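Local coordinates for pathogenicity island protein (Staphylococcus aureus subsp. aureus, PDB 3HL6), which is of unknown function and is encoded by an open reading frame of a staphylococcal pathogenicity island, at residues 3-8 with 34-39; 64-69 with 182-187; 106-111 with 171-176; 114-119 with 148-153. All coordinates share one frame; numbering follows the deposited sequence.

Contact 1 (3-8 with 34-39)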
# COMPACT_ATOMS: atom_id res chain seq x y z
N ILE B 3 18.09 6.71 -17.35
CA ILE B 3 17.71 5.93 -16.13
C ILE B 3 17.92 6.68 -14.79
O ILE B 3 18.93 6.51 -14.11
CB ILE B 3 18.46 4.56 -16.09
CG1 ILE B 3 18.13 3.73 -17.35
CG2 ILE B 3 18.06 3.76 -14.86
CD1 ILE B 3 18.42 2.01 -16.89
N GLU B 4 16.95 7.51 -14.40
CA GLU B 4 16.90 8.00 -13.02
C GLU B 4 16.95 6.81 -12.06
O GLU B 4 16.20 5.84 -12.20
CB GLU B 4 15.65 8.86 -12.77
CG GLU B 4 15.49 10.06 -13.77
CD GLU B 4 14.23 10.90 -13.46
OE1 GLU B 4 13.30 10.39 -12.77
OE2 GLU B 4 14.18 12.07 -13.93
N THR B 5 17.88 6.87 -11.11
CA THR B 5 17.78 6.10 -9.90
C THR B 5 17.04 6.95 -8.89
O THR B 5 17.44 8.08 -8.64
CB THR B 5 19.15 5.75 -9.34
OG1 THR B 5 19.86 4.94 -10.29
CG2 THR B 5 19.01 4.96 -8.04
N ILE B 6 15.95 6.45 -8.33
CA ILE B 6 15.25 7.24 -7.35
C ILE B 6 15.46 6.66 -5.97
O ILE B 6 15.80 5.48 -5.83
CB ILE B 6 13.77 7.46 -7.72
CG1 ILE B 6 12.87 6.50 -6.95
CG2 ILE B 6 13.54 7.40 -9.21
CD1 ILE B 6 12.19 7.22 -5.83
N VAL B 7 15.31 7.50 -4.96
CA VAL B 7 15.61 7.14 -3.57
C VAL B 7 14.35 6.68 -2.82
O VAL B 7 13.27 7.26 -2.99
CB VAL B 7 16.24 8.36 -2.80
CG1 VAL B 7 16.05 8.21 -1.30
CG2 VAL B 7 17.71 8.49 -3.11
N ASN B 8 14.50 5.65 -2.00
CA ASN B 8 13.40 5.04 -1.26
C ASN B 8 12.71 5.96 -0.27
O ASN B 8 13.35 6.56 0.58
CB ASN B 8 13.93 3.82 -0.51
CG ASN B 8 13.59 2.53 -1.20
OD1 ASN B 8 12.43 2.08 -1.18
ND2 ASN B 8 14.59 1.92 -1.85
N CYS B 34 11.49 5.29 -16.90
CA CYS B 34 12.39 4.19 -16.74
C CYS B 34 13.32 4.51 -15.57
O CYS B 34 13.95 5.57 -15.52
CB CYS B 34 13.17 3.99 -18.03
SG CYS B 34 14.27 2.61 -17.94
N PHE B 35 13.38 3.61 -14.60
CA PHE B 35 14.14 3.94 -13.41
C PHE B 35 14.70 2.75 -12.67
O PHE B 35 14.45 1.61 -13.02
CB PHE B 35 13.34 4.87 -12.48
CG PHE B 35 12.07 4.28 -11.98
CD1 PHE B 35 10.91 4.36 -12.73
CD2 PHE B 35 12.02 3.64 -10.76
CE1 PHE B 35 9.72 3.83 -12.26
CE2 PHE B 35 10.84 3.11 -10.29
CZ PHE B 35 9.69 3.21 -11.04
N LYS B 36 15.51 3.05 -11.66
CA LYS B 36 15.98 2.07 -10.70
C LYS B 36 15.70 2.63 -9.32
O LYS B 36 15.55 3.85 -9.15
CB LYS B 36 17.47 1.80 -10.88
CG LYS B 36 17.88 1.72 -12.34
CD LYS B 36 18.99 0.68 -12.60
CE LYS B 36 20.32 1.10 -11.93
NZ LYS B 36 21.51 0.49 -12.60
N LEU B 37 15.60 1.74 -8.34
CA LEU B 37 15.66 2.11 -6.93
C LEU B 37 17.07 2.04 -6.38
O LEU B 37 17.84 1.12 -6.67
CB LEU B 37 14.74 1.22 -6.09
CG LEU B 37 13.29 1.65 -6.09
CD1 LEU B 37 13.21 3.09 -5.73
CD2 LEU B 37 12.78 1.51 -7.48
N TYR B 38 17.41 3.00 -5.54
CA TYR B 38 18.71 2.96 -4.93
C TYR B 38 18.89 1.81 -3.93
O TYR B 38 18.12 1.67 -2.99
CB TYR B 38 19.10 4.31 -4.35
CG TYR B 38 20.59 4.35 -4.16
CD1 TYR B 38 21.44 4.44 -5.27
CD2 TYR B 38 21.15 4.23 -2.90
CE1 TYR B 38 22.82 4.44 -5.11
CE2 TYR B 38 22.52 4.23 -2.72
CZ TYR B 38 23.35 4.33 -3.83
OH TYR B 38 24.71 4.33 -3.63
N ASN B 39 19.91 0.99 -4.17
CA ASN B 39 20.25 -0.15 -3.31
C ASN B 39 19.09 -1.17 -3.21
O ASN B 39 18.74 -1.66 -2.14
CB ASN B 39 20.73 0.33 -1.93
CG ASN B 39 22.25 0.12 -1.71
OD1 ASN B 39 22.97 -0.38 -2.58
ND2 ASN B 39 22.73 0.53 -0.55

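Contact 2 (64-69 with 182-187)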
# COMPACT_ATOMS: atom_id res chain seq x y z
N VAL B 64 17.88 -8.57 -22.58
CA VAL B 64 16.51 -8.74 -22.10
C VAL B 64 15.52 -8.34 -23.17
O VAL B 64 15.51 -7.19 -23.59
CB VAL B 64 16.25 -7.90 -20.85
CG1 VAL B 64 17.03 -8.47 -19.64
CG2 VAL B 64 16.60 -6.42 -21.12
N ARG B 65 14.70 -9.28 -23.60
CA ARG B 65 13.64 -9.02 -24.59
C ARG B 65 12.27 -9.15 -23.96
O ARG B 65 11.24 -9.10 -24.64
CB ARG B 65 13.76 -9.98 -25.78
CG ARG B 65 12.95 -9.53 -27.03
CD ARG B 65 12.94 -7.99 -27.21
NE ARG B 65 11.60 -7.45 -27.52
CZ ARG B 65 11.14 -7.26 -28.75
NH1 ARG B 65 11.90 -7.56 -29.81
NH2 ARG B 65 9.91 -6.77 -28.94
N GLN B 66 12.26 -9.31 -22.65
CA GLN B 66 11.06 -9.72 -21.93
C GLN B 66 11.11 -9.15 -20.50
O GLN B 66 11.97 -9.51 -19.70
CB GLN B 66 10.97 -11.24 -21.92
CG GLN B 66 9.81 -11.80 -21.15
CD GLN B 66 8.48 -11.61 -21.86
OE1 GLN B 66 7.92 -10.52 -21.86
NE2 GLN B 66 7.98 -12.68 -22.46
N SER B 67 10.20 -8.23 -20.19
CA SER B 67 10.00 -7.80 -18.81
C SER B 67 8.71 -8.38 -18.19
O SER B 67 8.01 -9.13 -18.84
CB SER B 67 9.97 -6.28 -18.74
OG SER B 67 11.06 -5.83 -17.98
N PHE B 68 8.42 -8.03 -16.94
CA PHE B 68 7.30 -8.62 -16.22
C PHE B 68 6.44 -7.56 -15.57
O PHE B 68 6.95 -6.68 -14.89
CB PHE B 68 7.80 -9.63 -15.19
CG PHE B 68 8.78 -10.59 -15.77
CD1 PHE B 68 8.34 -11.77 -16.36
CD2 PHE B 68 10.15 -10.27 -15.81
CE1 PHE B 68 9.24 -12.63 -16.95
CE2 PHE B 68 11.07 -11.12 -16.38
CZ PHE B 68 10.63 -12.30 -16.95
N GLU B 69 5.14 -7.65 -15.81
CA GLU B 69 4.19 -6.69 -15.31
C GLU B 69 4.08 -6.70 -13.79
O GLU B 69 3.77 -7.73 -13.19
CB GLU B 69 2.81 -7.00 -15.91
CG GLU B 69 1.68 -6.19 -15.29
CD GLU B 69 0.45 -6.17 -16.14
OE1 GLU B 69 -0.67 -5.99 -15.57
OE2 GLU B 69 0.60 -6.31 -17.38
N GLU B 182 16.37 -15.05 -16.43
CA GLU B 182 17.29 -15.27 -17.54
C GLU B 182 16.79 -16.33 -18.51
O GLU B 182 16.70 -16.10 -19.73
CB GLU B 182 18.68 -15.66 -17.04
CG GLU B 182 19.68 -15.77 -18.17
CD GLU B 182 21.08 -16.15 -17.69
OE1 GLU B 182 21.30 -16.35 -16.47
OE2 GLU B 182 21.97 -16.27 -18.57
N PHE B 183 16.47 -17.49 -17.97
CA PHE B 183 16.01 -18.62 -18.75
C PHE B 183 14.94 -18.25 -19.76
O PHE B 183 14.87 -18.81 -20.84
CB PHE B 183 15.48 -19.68 -17.81
CG PHE B 183 14.90 -20.88 -18.49
CD1 PHE B 183 13.53 -21.12 -18.47
CD2 PHE B 183 15.73 -21.81 -19.10
CE1 PHE B 183 12.99 -22.25 -19.06
CE2 PHE B 183 15.19 -22.95 -19.71
CZ PHE B 183 13.82 -23.17 -19.69
N VAL B 184 14.10 -17.29 -19.40
CA VAL B 184 12.98 -16.96 -20.26
C VAL B 184 13.27 -15.93 -21.36
O VAL B 184 12.56 -15.88 -22.36
CB VAL B 184 11.76 -16.56 -19.42
CG1 VAL B 184 10.73 -15.89 -20.29
CG2 VAL B 184 11.19 -17.79 -18.74
N GLN B 185 14.30 -15.11 -21.17
CA GLN B 185 14.87 -14.35 -22.29
C GLN B 185 15.41 -15.34 -23.31
O GLN B 185 16.45 -15.96 -23.08
CB GLN B 185 16.00 -13.43 -21.82
CG GLN B 185 15.70 -12.62 -20.56
CD GLN B 185 14.43 -11.81 -20.69
OE1 GLN B 185 14.16 -11.23 -21.74
NE2 GLN B 185 13.64 -11.77 -19.62
N ASP B 186 14.71 -15.55 -24.41
CA ASP B 186 14.85 -16.85 -25.08
C ASP B 186 16.20 -17.12 -25.71
O ASP B 186 16.77 -16.27 -26.42
CB ASP B 186 13.74 -17.08 -26.10
CG ASP B 186 12.81 -18.20 -25.68
OD1 ASP B 186 13.19 -18.98 -24.76
OD2 ASP B 186 11.70 -18.28 -26.28
N GLU B 187 16.72 -18.32 -25.43
CA GLU B 187 17.71 -18.95 -26.29
C GLU B 187 17.02 -19.85 -27.32
O GLU B 187 17.66 -20.75 -27.89
CB GLU B 187 18.67 -19.78 -25.46
CG GLU B 187 19.30 -19.04 -24.29
CD GLU B 187 20.35 -19.89 -23.58
OE1 GLU B 187 20.77 -20.93 -24.15
OE2 GLU B 187 20.76 -19.51 -22.46

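Contact 3 (106-111 with 171-176)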
# COMPACT_ATOMS: atom_id res chain seq x y z
N SER B 106 8.56 -20.60 -1.63
CA SER B 106 7.51 -21.54 -2.04
C SER B 106 7.22 -21.45 -3.50
O SER B 106 7.36 -22.44 -4.21
CB SER B 106 6.24 -21.24 -1.27
OG SER B 106 5.53 -22.43 -1.10
N GLN B 107 6.83 -20.27 -3.97
CA GLN B 107 6.49 -20.10 -5.38
C GLN B 107 7.62 -20.44 -6.32
O GLN B 107 7.39 -20.86 -7.45
CB GLN B 107 6.03 -18.68 -5.67
CG GLN B 107 4.76 -18.32 -4.98
CD GLN B 107 3.63 -19.24 -5.36
OE1 GLN B 107 3.48 -19.64 -6.52
NE2 GLN B 107 2.81 -19.59 -4.38
N LEU B 108 8.84 -20.23 -5.86
CA LEU B 108 10.02 -20.42 -6.68
C LEU B 108 10.48 -21.89 -6.65
O LEU B 108 10.86 -22.45 -7.69
CB LEU B 108 11.11 -19.49 -6.17
CG LEU B 108 12.43 -19.21 -6.86
CD1 LEU B 108 12.31 -19.14 -8.36
CD2 LEU B 108 12.94 -17.89 -6.32
N PHE B 109 10.42 -22.52 -5.49
CA PHE B 109 11.05 -23.82 -5.31
C PHE B 109 10.11 -24.98 -5.04
O PHE B 109 10.49 -26.13 -5.19
CB PHE B 109 12.00 -23.75 -4.12
CG PHE B 109 13.13 -22.81 -4.30
CD1 PHE B 109 13.84 -22.78 -5.49
CD2 PHE B 109 13.49 -21.94 -3.28
CE1 PHE B 109 14.91 -21.91 -5.64
CE2 PHE B 109 14.55 -21.07 -3.42
CZ PHE B 109 15.27 -21.05 -4.61
N GLU B 110 8.89 -24.70 -4.61
CA GLU B 110 7.92 -25.75 -4.35
C GLU B 110 6.69 -25.71 -5.26
O GLU B 110 5.61 -26.11 -4.84
CB GLU B 110 7.46 -25.67 -2.90
CG GLU B 110 8.54 -25.97 -1.90
CD GLU B 110 8.05 -25.80 -0.49
OE1 GLU B 110 7.02 -25.08 -0.31
OE2 GLU B 110 8.70 -26.38 0.43
N ASP B 111 6.83 -25.21 -6.48
CA ASP B 111 5.72 -25.24 -7.40
C ASP B 111 6.07 -26.15 -8.55
O ASP B 111 6.85 -25.80 -9.43
CB ASP B 111 5.41 -23.84 -7.93
CG ASP B 111 4.00 -23.72 -8.51
OD1 ASP B 111 3.58 -24.59 -9.30
OD2 ASP B 111 3.32 -22.74 -8.19
N PRO B 171 20.50 -14.86 -0.32
CA PRO B 171 20.99 -14.81 -1.71
C PRO B 171 20.21 -15.74 -2.62
O PRO B 171 20.25 -15.58 -3.84
CB PRO B 171 22.43 -15.31 -1.58
CG PRO B 171 22.79 -15.09 -0.14
CD PRO B 171 21.54 -15.33 0.62
N GLU B 172 19.51 -16.70 -2.03
CA GLU B 172 18.83 -17.75 -2.80
C GLU B 172 17.52 -17.27 -3.41
O GLU B 172 17.04 -17.83 -4.41
CB GLU B 172 18.58 -18.97 -1.91
CG GLU B 172 19.85 -19.72 -1.49
CD GLU B 172 20.12 -19.65 0.00
OE1 GLU B 172 19.69 -18.67 0.64
OE2 GLU B 172 20.76 -20.57 0.55
N LEU B 173 16.92 -16.24 -2.85
CA LEU B 173 15.84 -15.58 -3.54
C LEU B 173 16.36 -14.73 -4.71
O LEU B 173 15.90 -14.86 -5.84
CB LEU B 173 15.03 -14.75 -2.55
CG LEU B 173 13.85 -15.41 -1.83
CD1 LEU B 173 13.79 -16.93 -2.02
CD2 LEU B 173 13.90 -15.03 -0.38
N VAL B 174 17.34 -13.87 -4.44
CA VAL B 174 18.09 -13.19 -5.50
C VAL B 174 18.58 -14.08 -6.66
O VAL B 174 18.26 -13.83 -7.81
CB VAL B 174 19.28 -12.41 -4.93
CG1 VAL B 174 19.67 -11.32 -5.87
CG2 VAL B 174 18.94 -11.82 -3.55
N GLU B 175 19.37 -15.10 -6.38
CA GLU B 175 19.88 -15.91 -7.47
C GLU B 175 18.71 -16.64 -8.15
O GLU B 175 18.62 -16.67 -9.39
CB GLU B 175 20.93 -16.89 -6.93
CG GLU B 175 21.67 -17.71 -8.00
CD GLU B 175 22.47 -16.83 -8.98
OE1 GLU B 175 22.63 -15.62 -8.68
OE2 GLU B 175 22.92 -17.37 -10.03
N GLY B 176 17.81 -17.21 -7.36
CA GLY B 176 16.58 -17.80 -7.88
C GLY B 176 15.81 -16.97 -8.89
O GLY B 176 15.46 -17.46 -9.97

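Contact 4 (114-119 with 148-153)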
# COMPACT_ATOMS: atom_id res chain seq x y z
N PHE B 114 4.73 -24.70 -11.85
CA PHE B 114 5.76 -23.80 -12.35
C PHE B 114 6.90 -24.52 -13.04
O PHE B 114 7.30 -24.14 -14.13
CB PHE B 114 6.29 -22.94 -11.23
CG PHE B 114 7.22 -21.88 -11.68
CD1 PHE B 114 7.02 -21.26 -12.90
CD2 PHE B 114 8.31 -21.52 -10.91
CE1 PHE B 114 7.88 -20.28 -13.34
CE2 PHE B 114 9.17 -20.54 -11.34
CZ PHE B 114 8.96 -19.91 -12.56
N MET B 115 7.44 -25.56 -12.40
CA MET B 115 8.51 -26.35 -13.00
C MET B 115 8.08 -26.89 -14.35
O MET B 115 8.81 -26.79 -15.36
CB MET B 115 8.94 -27.50 -12.09
CG MET B 115 9.87 -27.10 -10.96
SD MET B 115 11.08 -25.81 -11.41
CE MET B 115 11.92 -26.61 -12.75
N TYR B 116 6.87 -27.45 -14.36
CA TYR B 116 6.36 -28.12 -15.55
C TYR B 116 6.32 -27.14 -16.69
O TYR B 116 6.66 -27.49 -17.81
CB TYR B 116 4.97 -28.72 -15.31
CG TYR B 116 4.30 -29.21 -16.59
CD1 TYR B 116 3.50 -28.37 -17.37
CD2 TYR B 116 4.51 -30.52 -17.04
CE1 TYR B 116 2.91 -28.82 -18.55
CE2 TYR B 116 3.92 -30.98 -18.22
CZ TYR B 116 3.13 -30.13 -18.96
OH TYR B 116 2.54 -30.59 -20.13
N GLY B 117 5.90 -25.91 -16.40
CA GLY B 117 5.78 -24.86 -17.40
C GLY B 117 7.12 -24.38 -17.90
O GLY B 117 7.26 -23.98 -19.05
N LEU B 118 8.12 -24.40 -17.02
CA LEU B 118 9.49 -24.09 -17.42
C LEU B 118 10.06 -25.14 -18.36
O LEU B 118 10.63 -24.80 -19.41
CB LEU B 118 10.38 -23.90 -16.19
CG LEU B 118 10.21 -22.54 -15.48
CD1 LEU B 118 10.66 -22.58 -14.05
CD2 LEU B 118 10.91 -21.45 -16.24
N GLN B 119 9.91 -26.42 -18.00
CA GLN B 119 10.16 -27.53 -18.91
C GLN B 119 9.65 -27.19 -20.29
O GLN B 119 10.41 -27.05 -21.25
CB GLN B 119 9.37 -28.73 -18.45
CG GLN B 119 10.09 -29.71 -17.58
CD GLN B 119 9.64 -31.12 -17.90
OE1 GLN B 119 9.54 -31.98 -17.02
NE2 GLN B 119 9.35 -31.35 -19.17
N SER B 148 -3.23 -22.76 -8.79
CA SER B 148 -2.11 -23.41 -9.48
C SER B 148 -2.08 -23.12 -10.99
O SER B 148 -3.09 -23.29 -11.68
CB SER B 148 -2.19 -24.91 -9.22
OG SER B 148 -1.97 -25.62 -10.42
N ASN B 149 -0.95 -22.68 -11.52
CA ASN B 149 -1.00 -21.91 -12.77
C ASN B 149 -0.35 -22.48 -14.05
O ASN B 149 -0.94 -22.39 -15.13
CB ASN B 149 -0.56 -20.46 -12.57
CG ASN B 149 -0.87 -19.60 -13.77
OD1 ASN B 149 -0.82 -20.10 -14.91
ND2 ASN B 149 -1.19 -18.31 -13.54
N THR B 150 0.86 -23.05 -13.96
CA THR B 150 1.51 -23.60 -15.18
C THR B 150 1.92 -22.58 -16.27
O THR B 150 2.60 -22.94 -17.23
CB THR B 150 0.63 -24.73 -15.79
OG1 THR B 150 0.65 -25.86 -14.91
CG2 THR B 150 1.13 -25.15 -17.17
N ASP B 151 1.52 -21.32 -16.10
CA ASP B 151 1.93 -20.22 -16.98
C ASP B 151 3.20 -19.54 -16.47
O ASP B 151 3.19 -18.87 -15.43
CB ASP B 151 0.79 -19.21 -17.07
CG ASP B 151 1.05 -18.11 -18.06
OD1 ASP B 151 2.09 -18.14 -18.75
OD2 ASP B 151 0.21 -17.21 -18.15
N VAL B 152 4.29 -19.70 -17.20
CA VAL B 152 5.60 -19.26 -16.72
C VAL B 152 5.65 -17.76 -16.42
O VAL B 152 6.17 -17.35 -15.38
CB VAL B 152 6.71 -19.67 -17.71
CG1 VAL B 152 7.97 -18.83 -17.52
CG2 VAL B 152 7.04 -21.13 -17.54
N ILE B 153 5.09 -16.95 -17.32
CA ILE B 153 5.18 -15.50 -17.19
C ILE B 153 4.38 -15.04 -15.98
O ILE B 153 4.86 -14.20 -15.22
CB ILE B 153 4.66 -14.76 -18.43
CG1 ILE B 153 5.32 -15.27 -19.71
CG2 ILE B 153 4.89 -13.27 -18.31
CD1 ILE B 153 6.64 -14.61 -20.02

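Contact 1 (3-8 with 34-39)
Three backbone hydrogen bonds join residues 3-8 to residues 34-39 in parallel register, pairing Thr5 with Lys36 and Ile6 with Leu37. Lys36 uses both of its peptide groups: its N donates to Glu4 O at 2.9 Å, and its O accepts from Ile6 N at 2.8 Å. Next along, Tyr38 N reaches Ile6 O at 3.0 Å, nearly along the C=O axis. On the face of Ile6 and Leu37, these two lie side by side and point the same way, with Ile6 CG1 3.6 Å from Leu37 CD1; Ile6 CG2 rests near Phe35 CB. On the face of Thr5 and Lys36, chi1 of -62° puts Thr5 OG1 beside the backbone N and leaves CG2 anti to it; this methyl meets the edge of the Tyr38 ring in its plane, 3.7 Å from CD1. Ile3 CG2 lies 3.2 Å from Lys36 CG, the two side chains crossing at a slant, and Ile3 CG1 approaches Cys34 SG. Further out, helix 13-30 covers the Ile6, Phe35 and Leu37 face through Leu17, Thr16 and Tyr20, and Asn8 OD1 is hydrogen-bonded to Thr16 OG1. On the far side of strand 33-37, strand 44-49 continues the sheet, with Tyr46 against the Phe35 ring. Strand 4-6, helix 13-30 and strand 33-37 thus form a beta-alpha-beta unit, with strand 4-6 outermost in the mixed sheet of this chain.

Contact 2 (64-69 with 182-187)
Gln185 OE1 accepts a hydrogen bond from Arg65 N at 2.7 Å, the donor tilted 27° from the carbonyl plane, and Gln66 N lies close by, 2.9 Å from the same oxygen. The other end of the amide turns back to the same loop: Gln185 NE2 donates to Gln66 O over 2.8 Å, in the carbonyl plane and on a lone pair. NE2 is also hydrogen-bonded to Thr181 O of helix 171-184, so bonds at both ends of this buried amide limit its rotation. A bend at chi2 (-54°) swings CD out of an extended course, and the amide ends up beside the backbone of residues 65 and 66. Gln66 CB packs 3.2 Å from Gln185 OE1. The Phe68 ring and the amide reach toward each other tip to tip, their planes 88° apart, with Phe68 CZ 4.1 Å from Gln185 NE2. Val184 adds an apolar flank near Gln66 CG. Helix 152-163 packs alongside: Tyr160 stacks on the Phe68 ring, and Val152 touches Val184. A glutamine just beyond the last turn of helix 171-184 therefore bonds to main-chain groups of the loop leading into edge strand 68-71, a side-chain-to-backbone link between the helical part and the sheet.

Contact 3 (106-111 with 171-176)
Helices 100-109 and 171-184 come together with Leu108 and Gly176 as the nearest backbone pair, their CA atoms 7.2 Å apart, and no hydrogen bond crosses between residues 106-111 and 171-176. Leu108 carries much of the contact. Its CG stands anti to the backbone N (chi1 -170°), and the two methyls then divide over the glycine: CD2 lies 4.0 Å from Gly176 CA, while CD1 is 3.9 Å from Gly176 O. With no side chain on Gly176, the leucine comes down directly onto the helix backbone; a beta carbon there would point at Leu108 and collide with CD2. One turn earlier on the second helix, Leu173 CD1 lies 4.5 Å from Leu108 CD2, a loose apolar contact. Phe109 takes the neighbouring place. Its CZ comes within 3.7 Å of Glu172 O, the carbonyl oxygen lying at the ring edge near the ring plane, and CE2 is 4.4 Å from Leu173 CD1. One ring face is covered from within its own helix by Leu108 CG, offset toward the rim, so the two neighbouring side chains pack on each other. Glu172 O also accepts the helical bond from Gly176 N. The carboxylate of Glu172 turns away to Ser207 OG, and helix 191-208 further covers Phe109 through Leu204. Helix 152-163 reaches Leu108 through Leu159. The chemistry is thus that of a buried helix-helix interface: van der Waals packing on a glycine-exposed backbone, with a carbonyl oxygen at the aromatic edge and the nearby carboxylate hydrogen-bonded to Ser207 OG, outside the two segments.

Contact 4 (114-119 with 148-153)
The first turn of helix 152-163 and the loop before it pack on the middle of helix 112-121, which offers a glycine, Gly117, at the point of closest backbone approach. The CA atoms of Gly117 and Thr150 are 5.0 Å apart, and Gly117 CA lies 3.7 Å from Thr150 O; a beta carbon on Gly117 would run into that oxygen. Val152 packs beside it, with CG2 3.2 Å from Gly117 O. Its CB faces the other helix, and its CG2 sits over the peptide that follows the glycine, 3.5 Å from Leu118 N. The same methyl meets Leu118 CG at 4.0 Å, the two side chains crossing at about a right angle. Phe114, one turn back, has CG anti to its backbone N (chi1 -173°); its ring approaches Val152 O through CE1 at 4.0 Å, and Leu118 CD1 lies over one ring face. On the outer side, Thr150 CG2 touches the Tyr116 ring at its edge, 4.0 Å from CD1. Val180 and Val184 of helix 171-184 lie on Phe114 and Val152 respectively. The N-terminal start of helix 152-163, N-cap Asp151 and then Val152, is thus set against helix 112-121 at Gly117, in buried helix packing shared with helix 171-184.

How the contacts relate
Along the chain, contact 1 closes first; contact 2 then spans a long loop in which contact 4 is nested inside contact 3. Contact 1 pairs outermost strand 4-6 with its neighbour 33-37; contact 2, 21 Å away between centres, lies at the start of strand 68-71, outermost at the sheet's other end within this chain. Contact 4 touches contacts 3 and 2 (centres 14 and 15 Å away): Phe183 packs on Leu118, Val184 on Val152, and Phe114 against the backbone of Gln107. The centres of contacts 1 and 4 are about 31 Å apart. Helix 171-184 takes part in contact 2, beside the sheet, and contact 3, among the helices; helix 152-163 also packs on strand 68-71.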